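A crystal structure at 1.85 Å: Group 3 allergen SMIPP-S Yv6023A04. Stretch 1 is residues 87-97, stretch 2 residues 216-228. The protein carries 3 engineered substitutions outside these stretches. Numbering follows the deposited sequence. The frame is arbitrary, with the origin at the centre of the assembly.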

# COMPACT_ATOMS: atom_id res chain seq x y z
N GLU A 87 -4.22 -6.35 12.97
CA GLU A 87 -5.11 -7.22 12.22
C GLU A 87 -6.04 -6.34 11.39
O GLU A 87 -6.47 -5.28 11.86
CB GLU A 87 -5.93 -8.10 13.18
CG GLU A 87 -6.48 -9.37 12.54
CD GLU A 87 -7.28 -10.25 13.50
OE1 GLU A 87 -7.00 -10.25 14.72
OE2 GLU A 87 -8.19 -10.95 13.02
N ASN A 88 -6.33 -6.77 10.16
CA ASN A 88 -7.16 -5.99 9.22
C ASN A 88 -6.57 -4.61 8.92
O ASN A 88 -7.24 -3.59 9.04
CB ASN A 88 -8.60 -5.86 9.73
CG ASN A 88 -9.25 -7.20 10.00
OD1 ASN A 88 -9.15 -8.13 9.19
ND2 ASN A 88 -9.93 -7.32 11.13
N ASP A 89 -5.29 -4.61 8.54
CA ASP A 89 -4.55 -3.38 8.30
C ASP A 89 -4.78 -2.88 6.88
O ASP A 89 -3.87 -2.84 6.05
CB ASP A 89 -3.06 -3.61 8.57
CG ASP A 89 -2.30 -2.32 8.79
OD1 ASP A 89 -2.91 -1.22 8.73
OD2 ASP A 89 -1.08 -2.41 9.03
N ILE A 90 -6.02 -2.48 6.62
CA ILE A 90 -6.47 -2.07 5.31
C ILE A 90 -7.53 -0.97 5.46
O ILE A 90 -8.34 -1.00 6.40
CB ILE A 90 -7.00 -3.30 4.51
CG1 ILE A 90 -7.21 -2.95 3.03
CG2 ILE A 90 -8.27 -3.90 5.18
CD1 ILE A 90 -7.46 -4.17 2.14
N ALA A 91 -7.50 0.02 4.58
CA ALA A 91 -8.41 1.15 4.67
C ALA A 91 -8.71 1.72 3.30
O ALA A 91 -7.86 1.70 2.41
CB ALA A 91 -7.83 2.24 5.57
N ILE A 92 -9.92 2.24 3.14
CA ILE A 92 -10.31 2.93 1.92
C ILE A 92 -10.49 4.42 2.22
O ILE A 92 -11.19 4.79 3.16
CB ILE A 92 -11.60 2.34 1.30
CG1 ILE A 92 -11.35 0.88 0.90
CG2 ILE A 92 -12.04 3.16 0.08
CD1 ILE A 92 -12.62 0.09 0.58
N LEU A 93 -9.81 5.25 1.43
CA LEU A 93 -9.96 6.69 1.54
C LEU A 93 -10.94 7.18 0.49
O LEU A 93 -10.77 6.88 -0.70
CB LEU A 93 -8.60 7.39 1.38
CG LEU A 93 -7.45 6.92 2.27
CD1 LEU A 93 -6.17 7.69 1.96
CD2 LEU A 93 -7.79 7.03 3.75
N GLU A 94 -11.97 7.90 0.92
CA GLU A 94 -12.94 8.49 -0.00
C GLU A 94 -12.62 9.95 -0.30
O GLU A 94 -12.23 10.70 0.59
CB GLU A 94 -14.36 8.38 0.56
CG GLU A 94 -15.44 8.96 -0.35
CD GLU A 94 -16.84 8.77 0.18
OE1 GLU A 94 -17.00 8.22 1.29
OE2 GLU A 94 -17.79 9.18 -0.52
N LEU A 95 -12.79 10.34 -1.56
CA LEU A 95 -12.55 11.71 -2.00
C LEU A 95 -13.84 12.46 -2.31
O LEU A 95 -14.79 11.89 -2.85
CB LEU A 95 -11.64 11.71 -3.23
CG LEU A 95 -10.25 11.15 -2.98
CD1 LEU A 95 -9.67 10.58 -4.27
CD2 LEU A 95 -9.34 12.21 -2.36
N SER A 96 -13.88 13.74 -1.94
CA SER A 96 -15.01 14.60 -2.28
C SER A 96 -14.80 15.28 -3.64
O SER A 96 -15.76 15.63 -4.33
CB SER A 96 -15.25 15.65 -1.19
OG SER A 96 -14.15 16.52 -1.07
N ARG A 97 -13.53 15.47 -3.99
CA ARG A 97 -13.11 15.96 -5.30
C ARG A 97 -12.29 14.83 -5.93
O ARG A 97 -11.33 14.36 -5.32
CB ARG A 97 -12.27 17.23 -5.15
CG ARG A 97 -11.91 17.96 -6.45
CD ARG A 97 -10.53 17.58 -6.98
NE ARG A 97 -10.17 18.44 -8.11
CZ ARG A 97 -10.43 18.15 -9.38
NH1 ARG A 97 -11.05 17.02 -9.71
NH2 ARG A 97 -10.08 19.01 -10.33
N SER A 216 -9.29 -11.23 0.23
CA SER A 216 -10.07 -11.44 1.45
C SER A 216 -11.03 -10.30 1.77
O SER A 216 -11.98 -10.48 2.54
CB SER A 216 -9.13 -11.66 2.64
OG SER A 216 -8.30 -12.78 2.42
N TYR A 217 -10.79 -9.13 1.18
CA TYR A 217 -11.57 -7.92 1.47
C TYR A 217 -12.30 -7.37 0.25
O TYR A 217 -12.94 -6.31 0.34
CB TYR A 217 -10.67 -6.83 2.06
CG TYR A 217 -9.99 -7.23 3.35
CD1 TYR A 217 -10.59 -7.00 4.58
CD2 TYR A 217 -8.74 -7.85 3.32
CE1 TYR A 217 -9.97 -7.38 5.76
CE2 TYR A 217 -8.10 -8.24 4.50
CZ TYR A 217 -8.72 -7.99 5.71
OH TYR A 217 -8.10 -8.37 6.88
N VAL A 218 -12.22 -8.07 -0.87
CA VAL A 218 -12.72 -7.52 -2.14
C VAL A 218 -14.25 -7.34 -2.16
O VAL A 218 -14.75 -6.45 -2.83
CB VAL A 218 -12.16 -8.29 -3.37
CG1 VAL A 218 -12.94 -9.56 -3.64
CG2 VAL A 218 -12.15 -7.40 -4.60
N SER A 219 -14.96 -8.17 -1.39
CA SER A 219 -16.41 -8.00 -1.22
C SER A 219 -16.72 -6.68 -0.51
O SER A 219 -17.61 -5.93 -0.93
CB SER A 219 -16.99 -9.19 -0.45
OG SER A 219 -18.39 -9.05 -0.29
N TRP A 220 -15.98 -6.42 0.56
CA TRP A 220 -16.10 -5.18 1.33
C TRP A 220 -15.68 -3.96 0.50
O TRP A 220 -16.35 -2.93 0.52
CB TRP A 220 -15.29 -5.28 2.63
CG TRP A 220 -15.07 -3.98 3.35
CD1 TRP A 220 -16.01 -3.23 4.00
CD2 TRP A 220 -13.83 -3.28 3.49
NE1 TRP A 220 -15.43 -2.10 4.54
CE2 TRP A 220 -14.09 -2.11 4.24
CE3 TRP A 220 -12.52 -3.52 3.06
CZ2 TRP A 220 -13.09 -1.18 4.57
CZ3 TRP A 220 -11.52 -2.60 3.38
CH2 TRP A 220 -11.82 -1.45 4.13
N ILE A 221 -14.57 -4.10 -0.24
CA ILE A 221 -14.08 -3.04 -1.13
C ILE A 221 -15.11 -2.69 -2.20
O ILE A 221 -15.39 -1.51 -2.44
CB ILE A 221 -12.72 -3.43 -1.78
CG1 ILE A 221 -11.61 -3.49 -0.72
CG2 ILE A 221 -12.33 -2.44 -2.89
CD1 ILE A 221 -10.37 -4.24 -1.15
N GLN A 222 -15.69 -3.71 -2.84
CA GLN A 222 -16.73 -3.51 -3.86
C GLN A 222 -17.94 -2.77 -3.31
O GLN A 222 -18.51 -1.92 -4.00
CB GLN A 222 -17.16 -4.84 -4.47
CG GLN A 222 -16.19 -5.42 -5.50
CD GLN A 222 -16.52 -6.85 -5.90
OE1 GLN A 222 -17.40 -7.49 -5.31
NE2 GLN A 222 -15.81 -7.36 -6.90
N ASP A 223 -18.33 -3.09 -2.07
CA ASP A 223 -19.42 -2.39 -1.38
C ASP A 223 -19.15 -0.90 -1.18
O ASP A 223 -20.06 -0.08 -1.31
CB ASP A 223 -19.71 -3.05 -0.03
CG ASP A 223 -20.46 -4.37 -0.16
OD1 ASP A 223 -21.06 -4.62 -1.23
OD2 ASP A 223 -20.46 -5.15 0.82
N ILE A 224 -17.91 -0.56 -0.86
CA ILE A 224 -17.51 0.84 -0.69
C ILE A 224 -17.39 1.56 -2.04
O ILE A 224 -17.89 2.67 -2.19
CB ILE A 224 -16.20 0.98 0.12
CG1 ILE A 224 -16.28 0.22 1.47
CG2 ILE A 224 -15.82 2.45 0.33
CD1 ILE A 224 -17.42 0.64 2.39
N ILE A 225 -16.75 0.91 -3.02
CA ILE A 225 -16.56 1.47 -4.36
C ILE A 225 -17.88 1.89 -5.02
O ILE A 225 -17.95 2.93 -5.68
CB ILE A 225 -15.78 0.50 -5.30
CG1 ILE A 225 -14.28 0.55 -5.00
CG2 ILE A 225 -16.03 0.84 -6.79
CD1 ILE A 225 -13.46 -0.40 -5.85
N LYS A 226 -18.92 1.08 -4.82
CA LYS A 226 -20.23 1.32 -5.44
C LYS A 226 -21.00 2.51 -4.84
O LYS A 226 -22.04 2.90 -5.37
CB LYS A 226 -21.08 0.04 -5.42
CG LYS A 226 -21.56 -0.38 -4.03
CD LYS A 226 -22.08 -1.82 -4.01
CE LYS A 226 -23.50 -1.93 -4.53
NZ LYS A 226 -24.00 -3.33 -4.43
N LYS A 227 -20.47 3.08 -3.75
CA LYS A 227 -21.08 4.25 -3.11
C LYS A 227 -21.10 5.48 -4.02
O LYS A 227 -22.03 6.28 -3.96
CB LYS A 227 -20.36 4.60 -1.80
CG LYS A 227 -20.61 3.63 -0.66
CD LYS A 227 -20.00 4.14 0.64
CE LYS A 227 -20.11 3.12 1.76
NZ LYS A 227 -21.52 2.77 2.10
N LYS A 228 -20.07 5.62 -4.86
CA LYS A 228 -20.04 6.66 -5.90
C LYS A 228 -19.23 6.23 -7.13
O LYS A 228 -18.25 5.50 -7.02
CB LYS A 228 -19.55 8.01 -5.36
CG LYS A 228 -18.45 7.94 -4.31
CD LYS A 228 -17.71 9.27 -4.15
CE LYS A 228 -18.52 10.33 -3.43
NZ LYS A 228 -17.64 11.44 -2.94
OXT LYS A 228 -19.54 6.60 -8.26
O HOH W 1 -5.55 -8.88 8.40

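How does the contact begin at the start of stretch 2? It begins with Y217, whose CA-to-CB bond points toward stretch 1 and whose buried side chain meets both a polar and an apolar partner. At the tip, the phenol donates a short hydrogen bond from Y217 OH to N88 OD1, 2.5 Å long and close to the plane of the ring. A water ties the same corner together: it accepts from N88 N at 2.9 Å and donates to Y217 OH at 3.0 Å, so the hydroxyl gives one hydrogen bond and receives another. The ring itself serves I90, whose methyl CG2 lies over one face, 3.9 Å from the centroid of the Y217 ring and 12° off its normal, a CH-pi contact. Tyrosine suits this place because its edge can carry a hydroxyl to the asparagine while its face packs against the isoleucine.

What does W220 add, three residues further on? S216, V218 and S219 make no contact, and W220 is the next residue to point toward the strand. Its broad indole spans three consecutive residues of stretch 1. I92 CD1 sits over one face, 4.1 Å from the centroid of the six-membered ring and 15° off the normal, while A91 CA approaches the edge, 4.3 Å from W220 CH2. I90 CG2 also reaches this ring, 3.9 Å from W220 CZ3, so a single methyl touches both aromatic side chains. A91 turns its own CB away, which leaves its backbone to meet the indole.

How is the middle of the helix packed against the strand? Helix and strand run nearly parallel, at 9°, with their axes 10.1 Å apart at closest approach, and aliphatic side chains pack between them beside the W220 ring. I221 projects sideways, yet its CG1 lies 3.9 Å from I92 CD1 and its CD1 lies 4.4 Å from I90 CD1. Q222 and D223 are exposed and take no part. I224 points toward the strand again and brings its CB to 3.7 Å from I92 CD1. That terminal methyl of I92 therefore touches W220, I221 and I224, and I92 has more of its surface covered by the other stretch than any other residue here. Branched, apolar isoleucines suit this buried layer, where they need no polar partners.

What closes the contact at the C-terminus? A type I turn from I225 to K228 leads to the last residue, whose CA-to-CB bond points toward stretch 1. The ammonium of K228 donates a hydrogen bond from NZ to L95 O, 2.9 Å long, and forms a salt bridge with E94, with 3.3 Å between K228 NZ and E94 OE2. The aliphatic part of the lysine also lies close, with K228 CE 3.2 Å from E94 OE2. A long, charged side chain suits this exposed end: it can span the gap and offer one nitrogen to both a carboxylate and a backbone carbonyl.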